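Local structure of protein SCO1 homolog 1, mitochondrial (Arabidopsis thaliana, 6N5U) at residues L35-T40 with R111-Y116; I57-E62 with S156-V161; V75-D80 with E104-V109; Y117-T120 with D126-V129; F144-G149 with V162-Q167. The protein is a copper-binding, thioredoxin-fold metallochaperone of the mitochondrial inner membrane, thought to help insert copper into cytochrome c oxidase, and is essential for embryo development. All blocks are in the same frame, centred on the assembly; numbering follows the deposited sequence.

Contact 1 of 5, residues L35-T40 with R111-Y116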
# COMPACT_ATOMS: atom_id res chain seq x y z
N LEU A 35 4.15 1.52 0.41
CA LEU A 35 2.72 1.83 0.22
C LEU A 35 2.21 1.24 -1.09
O LEU A 35 2.83 1.45 -2.12
CB LEU A 35 2.43 3.34 0.23
CG LEU A 35 3.06 4.25 1.28
CD1 LEU A 35 3.03 5.68 0.81
CD2 LEU A 35 2.30 4.20 2.58
N TYR A 36 1.10 0.48 -1.04
CA TYR A 36 0.48 -0.15 -2.20
C TYR A 36 -0.95 0.34 -2.24
O TYR A 36 -1.68 0.24 -1.25
CB TYR A 36 0.56 -1.71 -2.18
CG TYR A 36 -0.21 -2.38 -3.31
CD1 TYR A 36 0.32 -2.41 -4.60
CD2 TYR A 36 -1.49 -2.88 -3.11
CE1 TYR A 36 -0.43 -2.92 -5.67
CE2 TYR A 36 -2.24 -3.39 -4.17
CZ TYR A 36 -1.70 -3.42 -5.45
OH TYR A 36 -2.42 -3.93 -6.51
N PHE A 37 -1.36 0.88 -3.38
CA PHE A 37 -2.73 1.38 -3.54
C PHE A 37 -3.52 0.27 -4.24
O PHE A 37 -3.07 -0.26 -5.26
CB PHE A 37 -2.74 2.70 -4.34
CG PHE A 37 -2.21 3.91 -3.60
CD1 PHE A 37 -0.84 4.08 -3.39
CD2 PHE A 37 -3.08 4.90 -3.14
CE1 PHE A 37 -0.35 5.18 -2.69
CE2 PHE A 37 -2.58 6.02 -2.45
CZ PHE A 37 -1.22 6.14 -2.22
N GLY A 38 -4.64 -0.10 -3.64
CA GLY A 38 -5.49 -1.17 -4.16
C GLY A 38 -6.93 -1.08 -3.72
O GLY A 38 -7.35 -0.03 -3.23
N PHE A 39 -7.70 -2.17 -3.93
CA PHE A 39 -9.12 -2.33 -3.56
C PHE A 39 -9.43 -3.80 -3.22
O PHE A 39 -9.02 -4.69 -3.96
CB PHE A 39 -10.07 -1.71 -4.59
CG PHE A 39 -10.37 -2.44 -5.88
CD1 PHE A 39 -9.50 -2.36 -6.96
CD2 PHE A 39 -11.60 -3.07 -6.07
CE1 PHE A 39 -9.80 -3.01 -8.17
CE2 PHE A 39 -11.91 -3.70 -7.28
CZ PHE A 39 -11.00 -3.68 -8.32
N THR A 40 -10.09 -4.07 -2.07
CA THR A 40 -10.35 -5.42 -1.56
C THR A 40 -11.12 -6.32 -2.53
O THR A 40 -10.93 -7.52 -2.49
CB THR A 40 -11.00 -5.42 -0.15
OG1 THR A 40 -12.39 -5.11 -0.24
CG2 THR A 40 -10.30 -4.49 0.84
N ARG A 111 -4.02 11.88 -5.19
CA ARG A 111 -3.47 13.06 -5.85
C ARG A 111 -2.01 13.27 -5.42
O ARG A 111 -1.16 13.38 -6.29
CB ARG A 111 -4.28 14.30 -5.49
CG ARG A 111 -4.33 15.34 -6.60
CD ARG A 111 -4.60 16.75 -6.09
NE ARG A 111 -5.67 16.84 -5.11
CZ ARG A 111 -6.97 16.90 -5.40
NH1 ARG A 111 -7.37 16.85 -6.66
NH2 ARG A 111 -7.87 16.99 -4.43
N SER A 112 -1.74 13.27 -4.09
CA SER A 112 -0.43 13.47 -3.49
C SER A 112 0.61 12.48 -4.01
O SER A 112 1.74 12.87 -4.31
CB SER A 112 -0.53 13.39 -1.97
OG SER A 112 -1.09 14.59 -1.44
N TYR A 113 0.21 11.22 -4.15
CA TYR A 113 1.07 10.13 -4.62
C TYR A 113 1.00 9.96 -6.15
O TYR A 113 1.66 9.10 -6.69
CB TYR A 113 0.75 8.82 -3.84
CG TYR A 113 1.29 8.91 -2.43
CD1 TYR A 113 0.56 9.54 -1.42
CD2 TYR A 113 2.59 8.50 -2.13
CE1 TYR A 113 1.09 9.72 -0.15
CE2 TYR A 113 3.13 8.68 -0.86
CZ TYR A 113 2.38 9.28 0.14
OH TYR A 113 2.91 9.48 1.39
N ARG A 114 0.25 10.82 -6.85
CA ARG A 114 0.12 10.77 -8.31
C ARG A 114 -0.45 9.41 -8.77
O ARG A 114 0.07 8.77 -9.68
CB ARG A 114 1.44 11.14 -9.04
CG ARG A 114 2.25 12.33 -8.47
CD ARG A 114 1.41 13.56 -8.31
NE ARG A 114 2.19 14.75 -8.02
CZ ARG A 114 1.69 15.84 -7.45
NH1 ARG A 114 0.42 15.87 -7.06
NH2 ARG A 114 2.45 16.91 -7.26
N VAL A 115 -1.51 8.98 -8.10
CA VAL A 115 -2.19 7.72 -8.38
C VAL A 115 -3.48 7.97 -9.17
O VAL A 115 -4.30 8.82 -8.81
CB VAL A 115 -2.44 6.91 -7.07
CG1 VAL A 115 -3.31 5.68 -7.31
CG2 VAL A 115 -1.12 6.50 -6.42
N TYR A 116 -3.65 7.22 -10.27
CA TYR A 116 -4.86 7.23 -11.07
C TYR A 116 -5.80 6.16 -10.49
O TYR A 116 -5.36 5.06 -10.16
CB TYR A 116 -4.51 6.90 -12.55
CG TYR A 116 -5.66 6.29 -13.33
CD1 TYR A 116 -6.74 7.06 -13.74
CD2 TYR A 116 -5.68 4.93 -13.64
CE1 TYR A 116 -7.82 6.50 -14.41
CE2 TYR A 116 -6.73 4.36 -14.35
CZ TYR A 116 -7.81 5.15 -14.73
OH TYR A 116 -8.86 4.61 -15.43

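Contact 2 of 5, residues I57-E62 with S156-V161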
# COMPACT_ATOMS: atom_id res chain seq x y z
N ILE A 57 8.58 -8.47 2.25
CA ILE A 57 8.74 -7.97 3.63
C ILE A 57 9.59 -8.92 4.46
O ILE A 57 10.57 -8.48 5.07
CB ILE A 57 7.37 -7.62 4.30
CG1 ILE A 57 6.69 -6.40 3.63
CG2 ILE A 57 7.47 -7.42 5.83
CD1 ILE A 57 7.55 -5.09 3.44
N ASP A 58 9.27 -10.24 4.39
CA ASP A 58 9.98 -11.32 5.08
C ASP A 58 11.39 -11.56 4.54
O ASP A 58 12.30 -11.79 5.32
CB ASP A 58 9.16 -12.62 5.03
CG ASP A 58 7.85 -12.57 5.81
OD1 ASP A 58 7.66 -11.61 6.60
OD2 ASP A 58 7.02 -13.50 5.64
N LYS A 59 11.56 -11.51 3.21
CA LYS A 59 12.87 -11.71 2.58
C LYS A 59 13.84 -10.58 2.93
O LYS A 59 14.97 -10.85 3.30
CB LYS A 59 12.72 -11.87 1.07
CG LYS A 59 12.19 -13.22 0.65
CD LYS A 59 12.89 -13.67 -0.61
CE LYS A 59 12.32 -14.95 -1.14
NZ LYS A 59 12.30 -16.03 -0.11
N ILE A 60 13.37 -9.32 2.83
CA ILE A 60 14.11 -8.11 3.21
C ILE A 60 14.66 -8.30 4.63
O ILE A 60 15.86 -8.13 4.84
CB ILE A 60 13.16 -6.88 3.16
CG1 ILE A 60 12.81 -6.46 1.70
CG2 ILE A 60 13.73 -5.71 3.97
CD1 ILE A 60 11.50 -5.60 1.59
N LYS A 61 13.76 -8.68 5.60
CA LYS A 61 14.13 -8.89 7.00
C LYS A 61 15.19 -9.96 7.15
O LYS A 61 16.15 -9.75 7.89
CB LYS A 61 12.89 -9.18 7.87
CG LYS A 61 13.17 -9.49 9.36
CD LYS A 61 13.82 -8.33 10.10
CE LYS A 61 13.74 -8.50 11.59
NZ LYS A 61 14.47 -7.43 12.31
N GLU A 62 15.05 -11.09 6.43
CA GLU A 62 16.00 -12.21 6.48
C GLU A 62 17.39 -11.78 5.97
O GLU A 62 18.39 -12.15 6.57
CB GLU A 62 15.51 -13.41 5.64
CG GLU A 62 14.37 -14.20 6.25
CD GLU A 62 13.58 -15.04 5.26
OE1 GLU A 62 14.21 -15.70 4.40
OE2 GLU A 62 12.32 -15.05 5.35
N SER A 156 13.29 -9.25 -7.24
CA SER A 156 13.68 -7.91 -7.70
C SER A 156 13.18 -6.78 -6.79
O SER A 156 13.75 -5.68 -6.80
CB SER A 156 13.28 -7.68 -9.15
OG SER A 156 11.99 -8.21 -9.44
N LEU A 157 12.13 -7.05 -5.98
CA LEU A 157 11.59 -6.10 -5.01
C LEU A 157 12.51 -6.11 -3.78
O LEU A 157 12.99 -5.05 -3.37
CB LEU A 157 10.13 -6.43 -4.62
CG LEU A 157 9.39 -5.43 -3.67
CD1 LEU A 157 9.51 -3.99 -4.16
CD2 LEU A 157 7.92 -5.79 -3.50
N THR A 158 12.78 -7.32 -3.24
CA THR A 158 13.64 -7.54 -2.08
C THR A 158 15.01 -6.91 -2.33
O THR A 158 15.36 -5.96 -1.62
CB THR A 158 13.71 -9.03 -1.75
OG1 THR A 158 12.38 -9.51 -1.50
CG2 THR A 158 14.61 -9.33 -0.56
N ASP A 159 15.73 -7.36 -3.38
CA ASP A 159 17.06 -6.87 -3.77
C ASP A 159 17.13 -5.36 -3.86
O ASP A 159 18.06 -4.76 -3.33
CB ASP A 159 17.52 -7.48 -5.11
CG ASP A 159 17.72 -8.98 -5.12
OD1 ASP A 159 17.84 -9.59 -4.02
OD2 ASP A 159 17.75 -9.56 -6.23
N GLY A 160 16.14 -4.78 -4.53
CA GLY A 160 15.99 -3.35 -4.70
C GLY A 160 15.80 -2.62 -3.38
O GLY A 160 16.57 -1.72 -3.07
N VAL A 161 14.78 -3.01 -2.59
CA VAL A 161 14.50 -2.37 -1.30
C VAL A 161 15.74 -2.43 -0.41
O VAL A 161 16.13 -1.39 0.14
CB VAL A 161 13.19 -2.90 -0.62
CG1 VAL A 161 13.05 -2.39 0.81
CG2 VAL A 161 11.95 -2.54 -1.44

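Contact 3 of 5, residues V75-D80 with E104-V109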
# COMPACT_ATOMS: atom_id res chain seq x y z
N VAL A 75 -8.42 2.41 -2.82
CA VAL A 75 -8.92 3.31 -3.88
C VAL A 75 -10.42 3.01 -4.13
O VAL A 75 -10.99 3.46 -5.13
CB VAL A 75 -8.08 3.30 -5.19
CG1 VAL A 75 -6.67 3.83 -4.96
CG2 VAL A 75 -8.07 1.91 -5.86
N ASP A 76 -11.07 2.27 -3.17
CA ASP A 76 -12.50 1.95 -3.22
C ASP A 76 -13.15 2.19 -1.86
O ASP A 76 -13.67 1.24 -1.28
CB ASP A 76 -12.73 0.52 -3.75
CG ASP A 76 -14.17 0.13 -4.05
OD1 ASP A 76 -15.03 1.02 -4.10
OD2 ASP A 76 -14.43 -1.08 -4.23
N PRO A 77 -13.21 3.47 -1.36
CA PRO A 77 -13.81 3.72 -0.05
C PRO A 77 -15.31 3.40 0.10
O PRO A 77 -15.79 3.29 1.24
CB PRO A 77 -13.51 5.20 0.20
CG PRO A 77 -13.36 5.78 -1.14
CD PRO A 77 -12.68 4.73 -1.93
N GLU A 78 -16.06 3.27 -1.03
CA GLU A 78 -17.50 2.99 -0.98
C GLU A 78 -17.80 1.60 -0.46
O GLU A 78 -18.83 1.42 0.21
CB GLU A 78 -18.17 3.18 -2.35
CG GLU A 78 -18.30 4.63 -2.81
CD GLU A 78 -18.37 4.83 -4.32
OE1 GLU A 78 -17.42 4.44 -5.03
OE2 GLU A 78 -19.39 5.39 -4.78
N ARG A 79 -16.91 0.63 -0.76
CA ARG A 79 -17.07 -0.78 -0.37
C ARG A 79 -16.09 -1.19 0.72
O ARG A 79 -16.42 -2.01 1.59
CB ARG A 79 -16.92 -1.71 -1.59
CG ARG A 79 -18.14 -1.73 -2.51
CD ARG A 79 -18.07 -2.80 -3.59
NE ARG A 79 -16.89 -2.63 -4.44
CZ ARG A 79 -16.71 -3.24 -5.60
NH1 ARG A 79 -17.64 -4.05 -6.09
NH2 ARG A 79 -15.60 -3.04 -6.30
N ASP A 80 -14.88 -0.64 0.64
CA ASP A 80 -13.81 -0.94 1.56
C ASP A 80 -13.88 -0.09 2.83
O ASP A 80 -13.22 0.93 2.96
CB ASP A 80 -12.44 -0.82 0.85
CG ASP A 80 -12.16 -1.72 -0.36
OD1 ASP A 80 -13.07 -2.50 -0.78
OD2 ASP A 80 -11.04 -1.63 -0.90
N GLU A 104 -13.25 11.77 -0.49
CA GLU A 104 -12.50 13.03 -0.59
C GLU A 104 -11.11 12.85 0.01
O GLU A 104 -10.13 13.30 -0.57
CB GLU A 104 -13.26 14.16 0.14
CG GLU A 104 -12.80 15.56 -0.23
CD GLU A 104 -13.19 16.65 0.76
OE1 GLU A 104 -14.41 16.91 0.92
OE2 GLU A 104 -12.28 17.26 1.36
N GLU A 105 -11.02 12.17 1.17
CA GLU A 105 -9.76 11.87 1.87
C GLU A 105 -8.86 11.02 0.97
O GLU A 105 -7.67 11.33 0.82
CB GLU A 105 -10.02 11.17 3.22
CG GLU A 105 -10.24 12.14 4.36
CD GLU A 105 -10.74 11.59 5.68
OE1 GLU A 105 -10.91 10.36 5.80
OE2 GLU A 105 -10.98 12.41 6.60
N ILE A 106 -9.46 9.99 0.32
CA ILE A 106 -8.83 9.06 -0.63
C ILE A 106 -8.38 9.81 -1.90
O ILE A 106 -7.32 9.50 -2.44
CB ILE A 106 -9.79 7.87 -0.96
CG1 ILE A 106 -10.11 7.00 0.31
CG2 ILE A 106 -9.30 7.01 -2.14
CD1 ILE A 106 -8.91 6.33 1.08
N LYS A 107 -9.18 10.80 -2.34
CA LYS A 107 -8.90 11.64 -3.52
C LYS A 107 -7.64 12.48 -3.27
O LYS A 107 -6.81 12.63 -4.18
CB LYS A 107 -10.12 12.55 -3.82
CG LYS A 107 -10.01 13.46 -5.04
CD LYS A 107 -11.09 14.55 -5.01
CE LYS A 107 -10.79 15.74 -5.91
NZ LYS A 107 -11.74 16.87 -5.70
N SER A 108 -7.51 13.04 -2.05
CA SER A 108 -6.38 13.87 -1.64
C SER A 108 -5.06 13.08 -1.59
O SER A 108 -4.04 13.57 -2.08
CB SER A 108 -6.68 14.52 -0.29
OG SER A 108 -5.56 15.17 0.27
N VAL A 109 -5.10 11.85 -1.02
CA VAL A 109 -3.89 11.01 -0.90
C VAL A 109 -3.46 10.43 -2.27
O VAL A 109 -2.26 10.37 -2.54
CB VAL A 109 -4.01 9.94 0.23
CG1 VAL A 109 -5.05 8.87 -0.09
CG2 VAL A 109 -2.65 9.34 0.56

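Contact 4 of 5, residues Y117-T120 with D126-V129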
# COMPACT_ATOMS: atom_id res chain seq x y z
N TYR A 117 -7.09 6.48 -10.38
CA TYR A 117 -8.12 5.53 -9.94
C TYR A 117 -9.47 5.94 -10.53
O TYR A 117 -9.83 7.12 -10.51
CB TYR A 117 -8.13 5.31 -8.41
CG TYR A 117 -8.74 6.40 -7.57
CD1 TYR A 117 -7.99 7.52 -7.20
CD2 TYR A 117 -10.03 6.29 -7.08
CE1 TYR A 117 -8.55 8.54 -6.43
CE2 TYR A 117 -10.60 7.30 -6.31
CZ TYR A 117 -9.86 8.42 -5.98
OH TYR A 117 -10.43 9.42 -5.24
N MET A 118 -10.17 4.99 -11.13
CA MET A 118 -11.45 5.27 -11.79
C MET A 118 -12.37 4.05 -11.74
O MET A 118 -11.99 2.95 -12.13
CB MET A 118 -11.20 5.66 -13.24
CG MET A 118 -12.41 6.17 -13.96
SD MET A 118 -12.00 6.54 -15.68
CE MET A 118 -11.21 8.17 -15.48
N LYS A 119 -13.59 4.25 -11.28
CA LYS A 119 -14.62 3.21 -11.22
C LYS A 119 -14.94 2.76 -12.64
O LYS A 119 -15.03 3.57 -13.57
CB LYS A 119 -15.87 3.73 -10.53
CG LYS A 119 -15.90 3.36 -9.08
CD LYS A 119 -16.98 4.07 -8.32
CE LYS A 119 -18.35 3.53 -8.54
NZ LYS A 119 -19.22 3.94 -7.42
N THR A 120 -15.06 1.44 -12.78
CA THR A 120 -15.30 0.71 -14.01
C THR A 120 -16.55 -0.13 -13.75
O THR A 120 -16.57 -0.90 -12.80
CB THR A 120 -14.00 -0.08 -14.30
OG1 THR A 120 -13.09 0.79 -14.98
CG2 THR A 120 -14.21 -1.40 -15.07
N ASP A 126 -20.10 -5.43 -8.81
CA ASP A 126 -21.02 -4.30 -9.11
C ASP A 126 -20.26 -3.35 -10.04
O ASP A 126 -20.81 -2.81 -11.00
CB ASP A 126 -21.49 -3.55 -7.85
CG ASP A 126 -22.24 -4.42 -6.88
OD1 ASP A 126 -23.44 -4.68 -7.13
OD2 ASP A 126 -21.63 -4.86 -5.87
N TYR A 127 -18.97 -3.20 -9.74
CA TYR A 127 -17.99 -2.40 -10.43
C TYR A 127 -16.60 -2.81 -9.92
O TYR A 127 -16.46 -3.48 -8.88
CB TYR A 127 -18.27 -0.89 -10.17
CG TYR A 127 -18.09 -0.45 -8.73
CD1 TYR A 127 -19.15 -0.51 -7.83
CD2 TYR A 127 -16.87 0.03 -8.27
CE1 TYR A 127 -18.99 -0.14 -6.49
CE2 TYR A 127 -16.70 0.41 -6.94
CZ TYR A 127 -17.76 0.33 -6.05
OH TYR A 127 -17.64 0.72 -4.75
N LEU A 128 -15.59 -2.41 -10.66
CA LEU A 128 -14.20 -2.58 -10.26
C LEU A 128 -13.59 -1.20 -10.29
O LEU A 128 -14.23 -0.27 -10.77
CB LEU A 128 -13.44 -3.57 -11.18
CG LEU A 128 -13.90 -5.03 -11.19
CD1 LEU A 128 -13.23 -5.81 -12.28
CD2 LEU A 128 -13.69 -5.71 -9.89
N VAL A 129 -12.43 -1.02 -9.70
CA VAL A 129 -11.70 0.23 -9.73
C VAL A 129 -10.43 0.01 -10.57
O VAL A 129 -9.63 -0.88 -10.27
CB VAL A 129 -11.41 0.86 -8.33
CG1 VAL A 129 -10.58 2.13 -8.46
CG2 VAL A 129 -12.72 1.14 -7.57

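Contact 5 of 5, residues F144-G149 with V162-Q167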
# COMPACT_ATOMS: atom_id res chain seq x y z
N PHE A 144 9.86 9.90 0.09
CA PHE A 144 9.89 8.98 -1.04
C PHE A 144 11.32 8.63 -1.44
O PHE A 144 12.17 9.52 -1.58
CB PHE A 144 9.14 9.57 -2.24
CG PHE A 144 9.23 8.72 -3.48
CD1 PHE A 144 8.54 7.51 -3.56
CD2 PHE A 144 10.02 9.10 -4.55
CE1 PHE A 144 8.63 6.71 -4.70
CE2 PHE A 144 10.10 8.31 -5.70
CZ PHE A 144 9.40 7.12 -5.77
N VAL A 145 11.59 7.33 -1.64
CA VAL A 145 12.91 6.82 -2.02
C VAL A 145 12.87 6.15 -3.41
O VAL A 145 13.55 6.61 -4.33
CB VAL A 145 13.53 5.92 -0.90
CG1 VAL A 145 14.89 5.36 -1.29
CG2 VAL A 145 13.62 6.66 0.42
N LYS A 146 12.05 5.08 -3.58
CA LYS A 146 11.96 4.38 -4.86
C LYS A 146 10.55 3.85 -5.17
O LYS A 146 9.80 3.48 -4.28
CB LYS A 146 12.99 3.25 -4.93
CG LYS A 146 13.41 2.86 -6.35
CD LYS A 146 14.77 3.38 -6.70
CE LYS A 146 15.09 3.12 -8.14
NZ LYS A 146 16.34 3.80 -8.53
N PHE A 147 10.23 3.82 -6.47
CA PHE A 147 9.00 3.30 -7.03
C PHE A 147 9.26 1.86 -7.56
O PHE A 147 10.35 1.57 -8.06
CB PHE A 147 8.48 4.23 -8.15
CG PHE A 147 7.44 3.57 -9.02
CD1 PHE A 147 6.14 3.39 -8.57
CD2 PHE A 147 7.79 3.03 -10.26
CE1 PHE A 147 5.20 2.70 -9.35
CE2 PHE A 147 6.84 2.35 -11.04
CZ PHE A 147 5.55 2.19 -10.58
N TYR A 148 8.23 0.98 -7.45
CA TYR A 148 8.27 -0.41 -7.93
C TYR A 148 6.96 -0.78 -8.65
O TYR A 148 5.88 -0.83 -8.02
CB TYR A 148 8.57 -1.38 -6.77
CG TYR A 148 9.92 -1.17 -6.12
CD1 TYR A 148 11.07 -1.76 -6.63
CD2 TYR A 148 10.04 -0.39 -4.98
CE1 TYR A 148 12.31 -1.55 -6.05
CE2 TYR A 148 11.28 -0.17 -4.38
CZ TYR A 148 12.42 -0.75 -4.92
OH TYR A 148 13.64 -0.52 -4.34
N GLY A 149 7.07 -1.05 -9.95
CA GLY A 149 5.94 -1.43 -10.79
C GLY A 149 5.52 -2.89 -10.74
O GLY A 149 6.03 -3.68 -9.93
N VAL A 162 16.39 -3.62 -0.34
CA VAL A 162 17.60 -3.87 0.45
C VAL A 162 18.75 -2.94 0.00
O VAL A 162 19.39 -2.34 0.86
CB VAL A 162 17.96 -5.39 0.50
CG1 VAL A 162 19.35 -5.64 1.09
CG2 VAL A 162 16.90 -6.18 1.26
N LYS A 163 18.94 -2.75 -1.33
CA LYS A 163 19.96 -1.87 -1.91
C LYS A 163 19.75 -0.41 -1.49
O LYS A 163 20.70 0.25 -1.07
CB LYS A 163 20.00 -1.99 -3.45
CG LYS A 163 21.11 -1.14 -4.11
CD LYS A 163 21.21 -1.40 -5.60
CE LYS A 163 22.50 -0.84 -6.14
NZ LYS A 163 22.78 -1.32 -7.52
N GLU A 164 18.51 0.06 -1.59
CA GLU A 164 18.11 1.41 -1.21
C GLU A 164 18.40 1.69 0.27
O GLU A 164 19.09 2.66 0.56
CB GLU A 164 16.63 1.67 -1.57
CG GLU A 164 16.34 1.79 -3.06
CD GLU A 164 17.15 2.82 -3.81
OE1 GLU A 164 17.47 3.88 -3.23
OE2 GLU A 164 17.47 2.57 -4.99
N ILE A 165 17.93 0.81 1.18
CA ILE A 165 18.09 0.95 2.64
C ILE A 165 19.55 1.17 3.03
O ILE A 165 19.84 2.10 3.79
CB ILE A 165 17.43 -0.23 3.43
CG1 ILE A 165 15.91 -0.25 3.22
CG2 ILE A 165 17.76 -0.13 4.93
CD1 ILE A 165 15.20 -1.51 3.64
N ARG A 166 20.46 0.34 2.49
CA ARG A 166 21.89 0.37 2.78
C ARG A 166 22.56 1.66 2.30
O ARG A 166 23.43 2.19 3.00
CB ARG A 166 22.61 -0.88 2.25
CG ARG A 166 22.06 -2.25 2.72
CD ARG A 166 21.84 -2.37 4.22
NE ARG A 166 22.01 -3.73 4.71
CZ ARG A 166 21.85 -4.09 5.99
NH1 ARG A 166 21.50 -3.19 6.90
NH2 ARG A 166 22.03 -5.35 6.36
N GLN A 167 22.13 2.18 1.13
CA GLN A 167 22.61 3.42 0.51
C GLN A 167 21.99 4.70 1.11
O GLN A 167 22.46 5.79 0.81
CB GLN A 167 22.33 3.40 -1.00
CG GLN A 167 23.22 2.45 -1.78
CD GLN A 167 22.96 2.52 -3.27
OE1 GLN A 167 21.86 2.88 -3.75
NE2 GLN A 167 23.98 2.16 -4.05

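Contact 1 of 5, residues L35-T40 with R111-Y116
In the central sheet of the thioredoxin fold, Leu35 and Phe37 of strand 32-38 turn the same way and meet Tyr113 and Val115, at and after the C-terminal end of helix 103-112. Val115 CG2 sits over the middle of one face of the Phe37 ring, 3.8 Å from the centroid and nearly on the ring normal, a CH-pi contact. The methyl gets there because CG2 is anti to the carbonyl carbon while CG1 is anti to the backbone N (chi1 172°). The far end of Phe37, its CZ, abuts Tyr113 CB at 3.7 Å, and the two rings lie obliquely, planes 44° apart. Two residues earlier on the strand, Leu35 CD1 approaches Tyr113 CE2 at 3.4 Å. A Schellman motif at Arg114 ends the helix and leads the chain on to Val115. Cutting Phe37 back to an alanine would probably open a gap beneath Val115 CG2 and leave Tyr113 CB without its apolar neighbour. Phe37 also packs on Ile73 and Tyr136, and the side chain of copper ligand His131 lies about 5 Å from that of Val115. The cross-contact is wholly apolar, so it depends on complementary shape and burial rather than on directed polar bonds.

Contact 2 of 5, residues I57-E62 with S156-V161
Apolar contact does most of the work between Ile60 and its two partners, Thr158 and Val161. Ile60 CD1 reaches Val161 CG1 at 3.6 Å, the two side chains crossing at about a right angle. One turn back, the Thr158 methyl CG2 lies 3.6 Å from Ile60 N and also touches Lys59 CB, while Ile60 CG1 passes beside Thr158 CA. A chi1 of -58° puts Thr158 OG1 beside the backbone N and CG2 anti to it, aimed across the interface. Here helix 45-64, which begins among the copper-binding cysteines, packs against the C-terminal helix 154-167 of the thioredoxin fold, their local axes 8.9 Å apart and crossing at -44°. Ile60 also touches Val162 of the partner helix; through Val68 it meets the sheet, as Val161 does through Tyr148. With an alanine at Ile60, Val161 CG1 would probably lose its neighbour and a gap would be likely to open between the helices. On the polar side, Thr158 OG1 only brushes Lys59 CB (3.5 Å); its hydrogen bond goes to Val154 O. Lys59 contributes the start of its chain, which bends at chi2 and chi4 and carries the amine away from residues 156-161, toward the start of that helix, where the side chain touches Val154 and Asp155.

Contact 3 of 5, residues V75-D80 with E104-V109
Pro77 and Ile106 form the close part of this contact, where the loop after strand 68-74 lies against helix 103-112. The pyrrolidine ring slides past the isoleucine in the opposite direction, Pro77 CG coming to 3.8 Å from Ile106 CG1 and its CB touching the same carbon. Ile106 holds CG1 anti to the carbonyl carbon (chi1 -63°), leaving its other branch, CG2, to face Val75, whose CA is 4.1 Å away in a looser touch. Leu15 and Tyr117 complete the surroundings of Ile106. On the side turned from the helix the loop is polar: Glu78 is exposed, and the buried Asp76 points away from the helix. There Arg79 forms a salt bridge with Asp76, gripping a single carboxylate oxygen side-on with two nitrogens, NE to Asp76 OD2 at 2.9 Å and NH2 to the same atom at 3.1 Å, and that oxygen lies in the guanidinium plane. The NE bond uses the syn lone pair of OD2, whereas NH2 meets it 32° out of the carboxylate plane. Val75 packs on the copper ligand His131. The loop is thus two-sided: contact with the helix is apolar and rests on close fit and burial, while on the other side the salt bridge probably fixes the Asp76 carboxylate against rotation, and a hydrogen bond from Arg79 NH2 to Tyr127 O ties the turn to the hairpin that carries His131.

Contact 4 of 5, residues Y117-T120 with D126-V129
Lys119 and Tyr127 meet on one face of the beta hairpin 117-121/127-131, the two-stranded excursion from the thioredoxin fold that carries copper ligand His131. Lys119 CE lies 3.8 Å from the Tyr127 ring centroid, over the face, and NZ follows at 4.2 Å as a cation-pi contact, the chain bending at chi3 to keep its end above the ring. Beside them Val129, the non-hydrogen-bonded partner of Lys119, touches Tyr117 CB with CG1. Beneath these side chains the backbone sets the register: Thr120 and Leu128 are an antiparallel hydrogen-bonded pair, with Thr120 N to Leu128 O and Leu128 N to Thr120 O both 2.8 Å, the second straight to 161° and in the carbonyl plane. Further out, the loop after strand 68-74 fixes the polar ends. Glu78 OE2 forms a salt bridge with Lys119 NZ, and Arg79 makes its own cation-pi contact with Tyr127, whose hydroxyl OH bonds to Asp76 OD1.

Contact 5 of 5, residues F144-G149 with V162-Q167
CG anti to the carbonyl carbon and a bend at chi2 (-55°) bring Glu164 against Val145 and Lys146, turning the carboxylate toward both. Lys146 answers with a bend of its own at chi2. Its CD comes to 3.3 Å from Glu164 OE2, the chains crossing at about a right angle, and NZ lies 3.9 Å from that oxygen, a long salt bridge that is electrostatic rather than a hydrogen bond. The other carboxylate oxygen, OE1, rests 3.6 Å from Val145 CG1. Further along the strand, Tyr148 OH reaches Glu164 CG at 3.8 Å, its ring turned 66° from the carboxylate plane. One glutamate therefore serves three strand residues, its methylene against a phenol oxygen, one carboxylate oxygen beside the valine methyl and the other near the ammonium group. Val145 and Lys146 can both face the helix because together they oppose Leu137 in a classic beta bulge. Tyr148 also packs on Leu157 and Val161, earlier in the same helix. Strand 144-148, an outermost strand of the sheet, and helix 154-167 run antiparallel (168°) and belong to the C-terminal beta-beta-alpha part of the thioredoxin fold, the helix packing on the edge strand.

In the fold
Contact 1 lies near the middle of the chain, with contacts 3 and 4 on one side of the centre and 2 and 5 on the other. The centres of 1 and 3 are about 9 Å apart and those of 3 and 4 about 12 Å; helix 103-112 is common to 1 and 3. Contacts 2 and 5, centres about 10 Å apart, share helix 154-167, their centres about 30 Å from that of contact 4. Along the chain, contact 3 is nested within contact 1, contacts 3 and 4 within contact 2, and contact 2 crosses 1 and 5. Within one thioredoxin-fold domain, the central sheet, reached by contacts 1 and 5, lies between the copper end, with its separate hairpin, and the far helix pair.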